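Local coordinates for core protein VP7 (Bluetongue virus, PDB 1BVP), which builds trimeric capsomers, 260 of which coat a VP3 scaffold as part of the inner capsid, and takes part in binding a receptor on the host cell surface, at residues Q160-A165 against N240-I245; Q203-V208 against N235-N240; L130-T135 against A151-P156; M183-W188 against I222-G227; G166-V171 against A230-N235. One frame throughout, in Å; residues are numbered along the deposited sequence.

Contact 1. Residues Q160-A165 against N240-I245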
# COMPACT_ATOMS: atom_id res chain seq x y z
N GLN A 160 -12.18 27.33 0.35
CA GLN A 160 -13.58 27.79 0.28
C GLN A 160 -13.50 29.16 -0.33
O GLN A 160 -12.47 29.85 -0.19
CB GLN A 160 -14.28 27.85 1.64
CG GLN A 160 -13.56 28.69 2.66
CD GLN A 160 -14.03 28.42 4.07
OE1 GLN A 160 -14.78 27.50 4.32
NE2 GLN A 160 -13.55 29.22 5.00
N VAL A 161 -14.52 29.49 -1.12
CA VAL A 161 -14.60 30.76 -1.81
C VAL A 161 -15.91 31.43 -1.40
O VAL A 161 -16.98 30.77 -1.38
CB VAL A 161 -14.66 30.54 -3.36
CG1 VAL A 161 -14.38 31.81 -4.09
CG2 VAL A 161 -13.70 29.49 -3.78
N SER A 162 -15.81 32.71 -1.01
CA SER A 162 -16.98 33.54 -0.64
C SER A 162 -17.29 34.39 -1.87
O SER A 162 -16.40 35.06 -2.41
CB SER A 162 -16.65 34.51 0.49
OG SER A 162 -16.22 33.86 1.67
N LEU A 163 -18.54 34.36 -2.32
CA LEU A 163 -18.94 35.17 -3.48
C LEU A 163 -20.06 36.18 -3.12
O LEU A 163 -21.09 35.80 -2.52
CB LEU A 163 -19.51 34.27 -4.59
CG LEU A 163 -18.86 33.15 -5.42
CD1 LEU A 163 -17.80 33.73 -6.31
CD2 LEU A 163 -18.32 32.09 -4.51
N ASN A 164 -19.87 37.46 -3.48
CA ASN A 164 -20.91 38.48 -3.29
C ASN A 164 -22.03 38.16 -4.31
O ASN A 164 -21.79 37.43 -5.30
CB ASN A 164 -20.39 39.90 -3.56
CG ASN A 164 -19.74 40.53 -2.34
OD1 ASN A 164 -20.17 40.31 -1.20
ND2 ASN A 164 -18.71 41.33 -2.57
N ALA A 165 -23.24 38.67 -4.08
CA ALA A 165 -24.34 38.41 -5.02
C ALA A 165 -23.91 38.89 -6.40
O ALA A 165 -23.26 39.95 -6.54
CB ALA A 165 -25.58 39.11 -4.57
N ASN A 240 -25.42 36.21 -1.01
CA ASN A 240 -24.04 35.75 -0.86
C ASN A 240 -24.02 34.22 -1.00
O ASN A 240 -25.00 33.52 -0.65
CB ASN A 240 -23.46 36.08 0.51
CG ASN A 240 -23.66 37.49 0.89
OD1 ASN A 240 -24.58 37.79 1.63
ND2 ASN A 240 -22.82 38.38 0.39
N ALA A 241 -22.89 33.72 -1.49
CA ALA A 241 -22.70 32.29 -1.69
C ALA A 241 -21.32 31.85 -1.24
O ALA A 241 -20.38 32.66 -1.17
CB ALA A 241 -22.90 31.94 -3.16
N MET A 242 -21.21 30.58 -0.87
CA MET A 242 -19.93 29.97 -0.50
C MET A 242 -19.77 28.61 -1.16
O MET A 242 -20.74 27.82 -1.22
CB MET A 242 -19.81 29.83 1.00
CG MET A 242 -19.30 31.05 1.63
SD MET A 242 -18.84 30.79 3.31
CE MET A 242 -17.00 30.68 3.10
N VAL A 243 -18.61 28.34 -1.74
CA VAL A 243 -18.39 27.01 -2.31
C VAL A 243 -17.12 26.44 -1.72
O VAL A 243 -16.22 27.23 -1.35
CB VAL A 243 -18.25 27.02 -3.87
CG1 VAL A 243 -19.43 27.71 -4.50
CG2 VAL A 243 -16.97 27.67 -4.31
N GLN A 244 -17.10 25.12 -1.49
CA GLN A 244 -15.84 24.49 -1.05
C GLN A 244 -15.27 23.72 -2.21
O GLN A 244 -16.02 23.20 -3.05
CB GLN A 244 -15.95 23.58 0.16
CG GLN A 244 -16.36 22.20 -0.10
CD GLN A 244 -16.32 21.38 1.17
OE1 GLN A 244 -15.85 21.87 2.19
NE2 GLN A 244 -16.81 20.13 1.13
N ILE A 245 -13.96 23.78 -2.35
CA ILE A 245 -13.28 23.05 -3.40
C ILE A 245 -12.24 22.19 -2.73
O ILE A 245 -11.35 22.69 -2.01
CB ILE A 245 -12.61 23.95 -4.41
CG1 ILE A 245 -13.67 24.77 -5.15
CG2 ILE A 245 -11.83 23.11 -5.37
CD1 ILE A 245 -13.07 25.86 -6.03

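Contact 2. Residues Q203-V208 against N235-N240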
# COMPACT_ATOMS: atom_id res chain seq x y z
N GLN A 203 -27.64 30.88 3.70
CA GLN A 203 -27.73 29.74 2.78
C GLN A 203 -27.13 30.10 1.44
O GLN A 203 -27.11 31.27 1.05
CB GLN A 203 -29.18 29.40 2.49
CG GLN A 203 -29.60 28.06 2.94
CD GLN A 203 -30.02 28.07 4.38
OE1 GLN A 203 -29.28 28.55 5.26
NE2 GLN A 203 -31.24 27.61 4.64
N THR A 204 -26.68 29.08 0.71
CA THR A 204 -26.17 29.28 -0.63
C THR A 204 -27.29 28.78 -1.54
O THR A 204 -27.78 27.66 -1.36
CB THR A 204 -24.85 28.54 -0.87
OG1 THR A 204 -23.82 29.13 -0.05
CG2 THR A 204 -24.44 28.68 -2.33
N GLN A 205 -27.80 29.67 -2.39
CA GLN A 205 -28.89 29.31 -3.31
C GLN A 205 -28.33 28.47 -4.45
O GLN A 205 -27.18 28.65 -4.84
CB GLN A 205 -29.56 30.57 -3.93
CG GLN A 205 -30.25 31.56 -2.99
CD GLN A 205 -31.21 30.86 -2.04
OE1 GLN A 205 -31.08 30.96 -0.80
NE2 GLN A 205 -32.17 30.13 -2.60
N ALA A 206 -29.13 27.57 -5.01
CA ALA A 206 -28.65 26.78 -6.14
C ALA A 206 -28.46 27.76 -7.30
O ALA A 206 -29.14 28.78 -7.38
CB ALA A 206 -29.66 25.71 -6.52
N GLY A 207 -27.52 27.49 -8.19
CA GLY A 207 -27.34 28.39 -9.31
C GLY A 207 -25.90 28.79 -9.50
O GLY A 207 -25.53 29.29 -10.55
N VAL A 208 -25.10 28.58 -8.45
CA VAL A 208 -23.68 28.89 -8.48
C VAL A 208 -23.02 27.91 -9.44
O VAL A 208 -23.44 26.74 -9.54
CB VAL A 208 -23.03 28.67 -7.11
CG1 VAL A 208 -21.60 29.19 -7.13
CG2 VAL A 208 -23.82 29.38 -6.05
N ASN A 235 -21.41 33.37 -9.21
CA ASN A 235 -22.61 33.42 -8.37
C ASN A 235 -23.66 34.28 -9.08
O ASN A 235 -23.64 35.50 -8.96
CB ASN A 235 -22.29 34.08 -7.03
CG ASN A 235 -23.50 34.16 -6.13
OD1 ASN A 235 -24.51 33.50 -6.40
ND2 ASN A 235 -23.41 34.96 -5.06
N PRO A 236 -24.55 33.68 -9.88
CA PRO A 236 -25.57 34.46 -10.59
C PRO A 236 -26.74 34.81 -9.66
O PRO A 236 -27.69 35.48 -10.05
CB PRO A 236 -26.02 33.48 -11.67
CG PRO A 236 -25.98 32.20 -10.97
CD PRO A 236 -24.65 32.25 -10.23
N THR A 237 -26.65 34.29 -8.45
CA THR A 237 -27.62 34.45 -7.40
C THR A 237 -27.64 35.86 -6.81
O THR A 237 -26.66 36.63 -6.92
CB THR A 237 -27.32 33.32 -6.41
OG1 THR A 237 -28.24 32.25 -6.66
CG2 THR A 237 -27.27 33.74 -4.94
N GLN A 238 -28.79 36.21 -6.22
CA GLN A 238 -28.97 37.53 -5.62
C GLN A 238 -28.66 37.61 -4.13
O GLN A 238 -29.01 38.57 -3.46
CB GLN A 238 -30.38 38.07 -5.93
CG GLN A 238 -30.54 38.60 -7.37
CD GLN A 238 -29.39 39.56 -7.80
OE1 GLN A 238 -29.35 40.72 -7.38
NE2 GLN A 238 -28.46 39.06 -8.63
N GLN A 239 -27.89 36.64 -3.64
CA GLN A 239 -27.49 36.53 -2.24
C GLN A 239 -26.04 36.10 -2.19
O GLN A 239 -25.50 35.62 -3.19
CB GLN A 239 -28.29 35.44 -1.57
CG GLN A 239 -29.70 35.77 -1.20
CD GLN A 239 -30.21 34.74 -0.22
OE1 GLN A 239 -29.64 34.55 0.86
NE2 GLN A 239 -31.25 34.02 -0.61
N ASN A 240 -25.42 36.21 -1.01
CA ASN A 240 -24.04 35.75 -0.86
C ASN A 240 -24.02 34.22 -1.00
O ASN A 240 -25.00 33.52 -0.65
CB ASN A 240 -23.46 36.08 0.51
CG ASN A 240 -23.66 37.49 0.89
OD1 ASN A 240 -24.58 37.79 1.63
ND2 ASN A 240 -22.82 38.38 0.39

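Contact 3. Residues L130-T135 against A151-P156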
# COMPACT_ATOMS: atom_id res chain seq x y z
N LEU A 130 -0.85 21.01 2.80
CA LEU A 130 -0.24 20.70 4.07
C LEU A 130 0.75 21.76 4.52
O LEU A 130 0.84 22.07 5.71
CB LEU A 130 0.48 19.36 3.97
CG LEU A 130 1.11 18.90 5.29
CD1 LEU A 130 0.10 18.12 6.11
CD2 LEU A 130 2.35 18.07 5.00
N GLU A 131 1.47 22.37 3.60
CA GLU A 131 2.46 23.34 4.04
C GLU A 131 2.03 24.78 3.96
O GLU A 131 2.66 25.58 3.29
CB GLU A 131 3.77 23.11 3.32
CG GLU A 131 4.28 21.69 3.48
CD GLU A 131 5.68 21.49 2.96
OE1 GLU A 131 6.04 22.12 1.93
OE2 GLU A 131 6.42 20.69 3.59
N THR A 132 0.98 25.10 4.70
CA THR A 132 0.43 26.45 4.76
C THR A 132 0.59 26.97 6.19
O THR A 132 0.42 26.22 7.16
CB THR A 132 -1.06 26.44 4.39
OG1 THR A 132 -1.73 25.38 5.11
CG2 THR A 132 -1.23 26.23 2.91
N GLU A 133 0.90 28.26 6.33
CA GLU A 133 1.09 28.83 7.66
C GLU A 133 -0.19 29.29 8.33
O GLU A 133 -0.26 29.35 9.56
CB GLU A 133 2.04 30.01 7.57
CG GLU A 133 3.43 29.63 7.20
CD GLU A 133 4.32 30.83 7.10
OE1 GLU A 133 4.84 31.32 8.14
OE2 GLU A 133 4.49 31.30 5.96
N GLU A 134 -1.20 29.60 7.52
CA GLU A 134 -2.46 30.11 8.03
C GLU A 134 -3.60 29.30 7.48
O GLU A 134 -3.54 28.84 6.35
CB GLU A 134 -2.68 31.54 7.52
CG GLU A 134 -1.55 32.50 7.79
CD GLU A 134 -1.66 33.78 6.98
OE1 GLU A 134 -2.21 33.73 5.84
OE2 GLU A 134 -1.18 34.83 7.47
N THR A 135 -4.68 29.21 8.25
CA THR A 135 -5.88 28.52 7.83
C THR A 135 -7.11 29.36 8.33
O THR A 135 -7.01 30.09 9.32
CB THR A 135 -5.89 27.08 8.36
OG1 THR A 135 -6.98 26.34 7.77
CG2 THR A 135 -6.02 27.06 9.90
N ALA A 151 -11.07 33.62 -2.12
CA ALA A 151 -10.72 32.20 -1.94
C ALA A 151 -9.75 32.13 -0.79
O ALA A 151 -8.78 32.90 -0.72
CB ALA A 151 -10.07 31.66 -3.18
N VAL A 152 -9.92 31.14 0.05
CA VAL A 152 -9.06 31.05 1.21
C VAL A 152 -8.88 29.55 1.59
O VAL A 152 -9.76 28.73 1.27
CB VAL A 152 -9.78 31.95 2.28
CG1 VAL A 152 -10.45 31.16 3.37
CG2 VAL A 152 -8.88 32.98 2.79
N VAL A 153 -7.75 29.15 2.20
CA VAL A 153 -7.60 27.74 2.56
C VAL A 153 -8.22 27.43 3.92
O VAL A 153 -7.97 28.15 4.88
CB VAL A 153 -6.09 27.13 2.45
CG1 VAL A 153 -5.14 28.04 1.73
CG2 VAL A 153 -5.53 26.66 3.80
N CYS A 154 -8.99 26.34 3.99
CA CYS A 154 -9.62 25.96 5.23
C CYS A 154 -9.31 24.57 5.74
O CYS A 154 -9.94 24.07 6.67
CB CYS A 154 -11.12 26.13 5.10
SG CYS A 154 -11.81 25.38 3.69
N GLY A 155 -8.33 23.92 5.13
CA GLY A 155 -7.95 22.58 5.56
C GLY A 155 -6.70 22.23 4.81
O GLY A 155 -6.27 22.98 3.93
N PRO A 156 -6.09 21.08 5.12
CA PRO A 156 -4.85 20.63 4.46
C PRO A 156 -5.12 20.24 3.02
O PRO A 156 -4.21 20.24 2.20
CB PRO A 156 -4.46 19.40 5.27
CG PRO A 156 -5.26 19.49 6.56
CD PRO A 156 -6.54 20.09 6.11

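Contact 4. Residues M183-W188 against I222-G227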
# COMPACT_ATOMS: atom_id res chain seq x y z
N MET A 183 -1.38 16.91 -12.29
CA MET A 183 -2.82 16.88 -12.36
C MET A 183 -3.35 17.02 -10.93
O MET A 183 -2.69 16.57 -9.99
CB MET A 183 -3.31 15.61 -13.01
CG MET A 183 -4.63 15.76 -13.68
SD MET A 183 -4.47 16.66 -15.21
CE MET A 183 -5.79 15.96 -16.07
N ILE A 184 -4.46 17.74 -10.77
CA ILE A 184 -5.07 17.98 -9.46
C ILE A 184 -6.49 17.51 -9.61
O ILE A 184 -7.15 17.85 -10.59
CB ILE A 184 -5.04 19.48 -9.09
CG1 ILE A 184 -3.62 20.01 -9.27
CG2 ILE A 184 -5.47 19.70 -7.64
CD1 ILE A 184 -3.42 21.39 -8.84
N TYR A 185 -6.93 16.66 -8.69
CA TYR A 185 -8.28 16.12 -8.76
C TYR A 185 -9.13 16.79 -7.70
O TYR A 185 -8.91 16.67 -6.48
CB TYR A 185 -8.28 14.59 -8.67
CG TYR A 185 -7.51 13.95 -9.81
CD1 TYR A 185 -6.12 13.79 -9.75
CD2 TYR A 185 -8.15 13.59 -10.98
CE1 TYR A 185 -5.38 13.30 -10.81
CE2 TYR A 185 -7.42 13.09 -12.07
CZ TYR A 185 -6.04 12.95 -11.98
OH TYR A 185 -5.32 12.47 -13.07
N LEU A 186 -10.08 17.53 -8.22
CA LEU A 186 -11.01 18.36 -7.49
C LEU A 186 -12.43 17.87 -7.41
O LEU A 186 -12.89 17.10 -8.25
CB LEU A 186 -11.10 19.68 -8.24
CG LEU A 186 -10.16 20.82 -7.98
CD1 LEU A 186 -8.92 20.38 -7.27
CD2 LEU A 186 -9.86 21.48 -9.28
N VAL A 187 -13.13 18.31 -6.37
CA VAL A 187 -14.58 18.13 -6.28
C VAL A 187 -15.06 19.36 -5.54
O VAL A 187 -14.40 19.80 -4.58
CB VAL A 187 -15.14 16.75 -5.78
CG1 VAL A 187 -14.07 15.82 -5.35
CG2 VAL A 187 -16.25 16.95 -4.77
N TRP A 188 -16.04 20.06 -6.12
CA TRP A 188 -16.58 21.30 -5.50
C TRP A 188 -17.99 21.12 -5.00
O TRP A 188 -18.79 20.36 -5.56
CB TRP A 188 -16.48 22.53 -6.43
CG TRP A 188 -17.52 22.62 -7.54
CD1 TRP A 188 -17.42 22.10 -8.80
CD2 TRP A 188 -18.82 23.22 -7.46
NE1 TRP A 188 -18.58 22.34 -9.51
CE2 TRP A 188 -19.46 23.02 -8.71
CE3 TRP A 188 -19.50 23.94 -6.45
CZ2 TRP A 188 -20.74 23.48 -8.98
CZ3 TRP A 188 -20.77 24.41 -6.73
CH2 TRP A 188 -21.38 24.17 -7.98
N ILE A 222 -15.66 14.16 -9.42
CA ILE A 222 -14.22 14.40 -9.55
C ILE A 222 -13.87 15.07 -10.87
O ILE A 222 -14.32 14.65 -11.93
CB ILE A 222 -13.39 13.10 -9.42
CG1 ILE A 222 -13.54 12.56 -8.01
CG2 ILE A 222 -11.91 13.40 -9.58
CD1 ILE A 222 -13.02 11.19 -7.85
N ILE A 223 -13.01 16.07 -10.78
CA ILE A 223 -12.58 16.83 -11.91
C ILE A 223 -11.07 16.70 -12.04
O ILE A 223 -10.32 16.92 -11.09
CB ILE A 223 -12.92 18.31 -11.70
CG1 ILE A 223 -14.43 18.52 -11.75
CG2 ILE A 223 -12.18 19.20 -12.70
CD1 ILE A 223 -14.83 19.82 -11.08
N ALA A 224 -10.63 16.38 -13.24
CA ALA A 224 -9.21 16.28 -13.53
C ALA A 224 -8.78 17.65 -14.03
O ALA A 224 -9.10 18.05 -15.14
CB ALA A 224 -9.00 15.24 -14.57
N TRP A 225 -8.05 18.37 -13.21
CA TRP A 225 -7.63 19.71 -13.59
C TRP A 225 -6.11 19.77 -13.70
O TRP A 225 -5.39 19.38 -12.78
CB TRP A 225 -8.14 20.70 -12.53
CG TRP A 225 -7.70 22.15 -12.71
CD1 TRP A 225 -7.77 22.88 -13.85
CD2 TRP A 225 -7.10 23.00 -11.72
NE1 TRP A 225 -7.23 24.13 -13.65
CE2 TRP A 225 -6.81 24.23 -12.35
CE3 TRP A 225 -6.78 22.85 -10.36
CZ2 TRP A 225 -6.20 25.31 -11.67
CZ3 TRP A 225 -6.17 23.93 -9.68
CH2 TRP A 225 -5.90 25.14 -10.34
N ASP A 226 -5.63 20.33 -14.80
CA ASP A 226 -4.20 20.47 -15.03
C ASP A 226 -3.50 21.51 -14.23
O ASP A 226 -2.30 21.66 -14.35
CB ASP A 226 -3.91 20.76 -16.49
CG ASP A 226 -4.72 21.89 -17.02
OD1 ASP A 226 -5.94 21.69 -17.25
OD2 ASP A 226 -4.15 22.97 -17.21
N GLY A 227 -4.24 22.29 -13.46
CA GLY A 227 -3.61 23.32 -12.64
C GLY A 227 -3.28 24.60 -13.37
O GLY A 227 -2.81 25.55 -12.74

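Contact 5. Residues G166-V171 against A230-N235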
# COMPACT_ATOMS: atom_id res chain seq x y z
N GLY A 166 -24.18 38.05 -7.40
CA GLY A 166 -23.81 38.36 -8.78
C GLY A 166 -22.34 38.33 -9.16
O GLY A 166 -22.03 38.50 -10.35
N ALA A 167 -21.43 38.08 -8.20
CA ALA A 167 -19.98 38.05 -8.46
C ALA A 167 -19.42 36.86 -9.28
O ALA A 167 -20.04 35.79 -9.40
CB ALA A 167 -19.20 38.22 -7.15
N ARG A 168 -18.25 37.09 -9.87
CA ARG A 168 -17.57 36.09 -10.69
C ARG A 168 -16.08 36.40 -10.64
O ARG A 168 -15.69 37.56 -10.50
CB ARG A 168 -18.07 36.12 -12.14
CG ARG A 168 -18.20 37.52 -12.71
CD ARG A 168 -18.42 37.50 -14.21
NE ARG A 168 -19.39 36.48 -14.62
CZ ARG A 168 -19.32 35.78 -15.75
NH1 ARG A 168 -18.32 35.97 -16.61
NH2 ARG A 168 -20.24 34.86 -16.02
N GLY A 169 -15.26 35.35 -10.69
CA GLY A 169 -13.82 35.51 -10.63
C GLY A 169 -13.05 34.22 -10.84
O GLY A 169 -13.63 33.13 -10.89
N ASP A 170 -11.75 34.36 -11.04
CA ASP A 170 -10.86 33.23 -11.25
C ASP A 170 -10.24 32.89 -9.90
O ASP A 170 -9.81 33.77 -9.16
CB ASP A 170 -9.78 33.57 -12.28
CG ASP A 170 -10.28 33.48 -13.73
OD1 ASP A 170 -11.46 33.08 -13.98
OD2 ASP A 170 -9.45 33.79 -14.63
N VAL A 171 -10.10 31.61 -9.64
CA VAL A 171 -9.62 31.17 -8.36
C VAL A 171 -8.30 30.36 -8.37
O VAL A 171 -7.67 30.16 -7.33
CB VAL A 171 -10.80 30.44 -7.71
CG1 VAL A 171 -10.38 29.33 -6.87
CG2 VAL A 171 -11.61 31.41 -6.95
N ALA A 230 -8.11 28.06 -16.38
CA ALA A 230 -8.82 28.92 -15.43
C ALA A 230 -9.94 28.22 -14.67
O ALA A 230 -10.79 27.51 -15.24
CB ALA A 230 -9.34 30.14 -16.12
N LEU A 231 -9.92 28.44 -13.36
CA LEU A 231 -10.89 27.87 -12.43
C LEU A 231 -11.79 29.05 -12.11
O LEU A 231 -11.46 29.90 -11.27
CB LEU A 231 -10.14 27.42 -11.19
CG LEU A 231 -10.83 26.37 -10.37
CD1 LEU A 231 -11.32 25.30 -11.28
CD2 LEU A 231 -9.80 25.82 -9.43
N HIS A 232 -12.93 29.09 -12.77
CA HIS A 232 -13.85 30.20 -12.68
C HIS A 232 -15.15 29.97 -11.90
O HIS A 232 -15.99 29.15 -12.28
CB HIS A 232 -14.16 30.63 -14.10
CG HIS A 232 -14.88 31.94 -14.21
ND1 HIS A 232 -14.25 33.15 -14.02
CD2 HIS A 232 -16.17 32.22 -14.52
CE1 HIS A 232 -15.12 34.13 -14.21
NE2 HIS A 232 -16.29 33.59 -14.52
N VAL A 233 -15.32 30.72 -10.81
CA VAL A 233 -16.54 30.60 -10.01
C VAL A 233 -17.49 31.77 -10.34
O VAL A 233 -17.06 32.91 -10.52
CB VAL A 233 -16.25 30.60 -8.51
CG1 VAL A 233 -17.42 29.96 -7.78
CG2 VAL A 233 -14.94 29.87 -8.20
N HIS A 234 -18.77 31.46 -10.46
CA HIS A 234 -19.78 32.46 -10.78
C HIS A 234 -21.04 32.30 -9.91
O HIS A 234 -21.63 31.20 -9.85
CB HIS A 234 -20.15 32.36 -12.26
CG HIS A 234 -21.25 33.28 -12.70
ND1 HIS A 234 -21.38 34.57 -12.22
CD2 HIS A 234 -22.28 33.10 -13.56
CE1 HIS A 234 -22.44 35.14 -12.77
NE2 HIS A 234 -23.00 34.27 -13.59
N ASN A 235 -21.41 33.37 -9.21
CA ASN A 235 -22.61 33.42 -8.37
C ASN A 235 -23.66 34.28 -9.08
O ASN A 235 -23.64 35.50 -8.96
CB ASN A 235 -22.29 34.08 -7.03
CG ASN A 235 -23.50 34.16 -6.13
OD1 ASN A 235 -24.51 33.50 -6.40
ND2 ASN A 235 -23.41 34.96 -5.06

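Contact 1. Residues Q160-A165 against N240-I245
Strands 158-163 and 241-252 run antiparallel here, with the short segment axes 4.6 Å apart. Two hydrogen-bonded pairs carry the backbone. Val161 and Val243 exchange N-H and carbonyl both ways, with Val161 N to Val243 O at 2.8 Å, and Leu163 and Ala241 do the same, the bond from Leu163 N to Ala241 O being nearly straight (175°). On the face with Gln160, Ser162 and Gln244, Met242 reaches across to the partner strand. Its CB stands beside the carbonyl of Val161, and CG continues alongside it, 3.8 Å from Val161 O, with Ser162 CA just beyond. The chain is extended to SD and then bends (chi3 102°), which turns the methyl toward the neighbouring strand. CE ends between two polar residues, 3.6 Å from Ser162 OG and 3.9 Å from Gln160 CD. The polar ends of both residues are bonded beyond the two strands: Ser162 OG to Phe142 O, the Gln160 amide to Gly139 N and Gln137 O. On the other face Val161 and Val243 lie side by side, CG2 to CG2 at 3.8 Å, and Leu163 CB meets Ala241 CB at 4.4 Å. The chemistry thus divides by face: polar groups satisfied by the 137-142 loop, with a thioether methyl packed among them, on one side, and an aliphatic row on the other, which also meets Asn235.

Contact 2. Residues Q203-V208 against N235-N240
Gln205 and Thr237 form the middle of this loop-to-loop contact, their side chains crossing at about a right angle. Gln205 CB lies 3.5 Å from Thr237 OG1, and its CG approaches Thr237 CG2. Bent at chi2 (-50°), the Gln205 chain carries its amide to that of Gln239, where Gln205 OE1 and Gln239 NE2 come within 3.1 Å and the amide planes are 26° apart. At the other end the Pro236 ring sets CG and CD against the carbonyl oxygen of Gly207, while Val208 CA lies beside Pro236 CD at 3.9 Å. Behind these contacts, Asn235 holds the 235-240 loop in shape from within. Its ND2 donates to Gln239 O at 2.9 Å in a nearly straight bond that keeps to the amide plane, and the same ND2 also bonds Asn164 O. On the other loop, Thr204 OG1 is tied to Ile191 O and Met242 N, fixing the start of 203-208 against strands 183-195 and 241-252. Both loops pass from one sheet to the other, 203-208 leading into strand 209-212 while the loop 235-240 leaves strand 231-234, consistent with loops at one end of a jelly-roll beta sandwich.

Contact 3. Residues L130-T135 against A151-P156
The entry to strand 134-136 lies here beside strand 149-155, at the flank of the beta domain that faces a neighbouring subunit of the trimer. The contact is small, burying 256 Å² in all, and no hydrogen bond joins its two segments. Val153 is its main side chain: CB points at 130-135, and CG2 lies 3.9 Å from the backbone oxygen Glu134 O. Thr132 also directs its CB across the gap, bringing OG1 to 4.2 Å from that same Val153 CG2. Thr135 comes to the valine from a different direction, roughly at right angles to Thr132. With OG1 anti to the backbone N (chi1 -171°), its hydroxyl lies along the backbone of the partner strand, 3.6 Å from Val153 O and 3.6 Å from Cys154 C. At the far end Leu130 N stands 3.5 Å from Pro156 O; the backbone tie at this point is between Pro156 and Phe129, just as Val153 is tied to Phe136 at the opposite end. Two polar side chains reach the third subunit: Glu134 OE2 makes a salt bridge with Arg190 there, and Thr132 OG1, bonded first to Phe129 O of its own chain, also bonds Arg189 of that subunit. Glu134 and Thr135 pair in parallel with a strand of the third subunit, an intersubunit beta ladder that carries the sheet across the trimer interface.

Contact 4. Residues M183-W188 against I222-G227
The indole of Trp225 has Gly227 CA over the centre of one face, 3.3 Å above its plane. Around the benzo half of the ring gather Leu186 CD2, 3.5 Å from Trp225 CE3, and Ile184 CD1, 3.8 Å from Trp225 CZ3. Placing CG anti to the backbone N (chi1 176°) lays the indole beside Ile184, the two side chains pointing the same way. Trp188 receives Ile223 CD1 at its edge, 4.1 Å from Trp188 CD1. On the opposite face of the sheet Tyr185 has Ile222 CG2 at its ring edge, and Ala224 CB is shared between Tyr185 CE2 (3.7 Å) and Met183 CE (3.6 Å). Two antiparallel hydrogen-bonded pairs, Ile184 with Trp225 and Leu186 with Ile223, hold the strands together, Ile184 N to Trp225 O measuring 2.8 Å. Outside the segments, Phe175 meets Trp225 edge-to-face and Phe249 stacks on Tyr185, while Ile298 and Phe299 of the second subunit pack on Tyr185 and Ile222. Trp188 NE1 bonds Met217 O and Trp225 NE1 bonds Ala229 O, so beyond the backbone ladder the strands are joined by apolar packing, with the polar N-H of each indole led away to a carbonyl outside the contact.

Contact 5. Residues G166-V171 against A230-N235
Backbone bonds pair the two segments as antiparallel strands. Gly169 and Val233 form the hydrogen-bonded pair, Val233 N reaching Gly169 O at 2.9 Å nearly along the carbonyl axis. Val171 N to Leu231 O, 2.7 Å, and Asn235 N to Ala167 O, 2.8 Å, extend the ladder at its two ends. Polar side chains share one face. His232 ND1 donates to Asp170 OD1 at 2.8 Å (155°), a histidine-carboxylate bond lying close to the ring plane, with the carboxylate turned 84° from the imidazole. His234 ND1 adds a weak bond to Ala167 O at 3.4 Å, that carbonyl's second donor. Arg168, exposed and poorly ordered, bends at chi3 and crosses between the histidines. As modelled, its NH2 sits over the centre of the His234 ring, which stands steeply to the guanidinium (74°), and His232 NE2 lies over one guanidinium face. The aspartate would tend to stabilise a protonated His232, an effect the arginine would oppose. Apolar contacts occupy the other face: Val171 CG2 meets Val233 CG2 at 3.9 Å, and Val171 CG1 comes to 4.4 Å from Leu231 CD2. Val171 also touches Ile159 and Val161, and Val233 touches Leu163, all on strand 158-163. Polar outer and aliphatic inner faces are typical of a beta-sandwich strand; here 168-170 is also outermost, within this chain, in the smaller sheet of the jelly roll.

In the fold
All five contacts lie in the beta domain, well away from the helices at both ends of the chain. Contacts 1, 3 and 4 reach the larger antiparallel sheet, with contact 1 about 16 Å from contact 3 and about 18 Å from contact 4, centre to centre. Contact 5 belongs to the four-stranded sheet packed against it, its centre about 9 Å from that of contact 1, and contact 2 joins loops passing between the sheets. Along the chain contact 3 closes first; contact 1 then encloses the others, contact 4 nesting inside contact 5 and contact 2 crossing both. This interleaving knits the sandwich from distant strands, and contacts 3 and 4 present it to neighbouring subunits of the trimer.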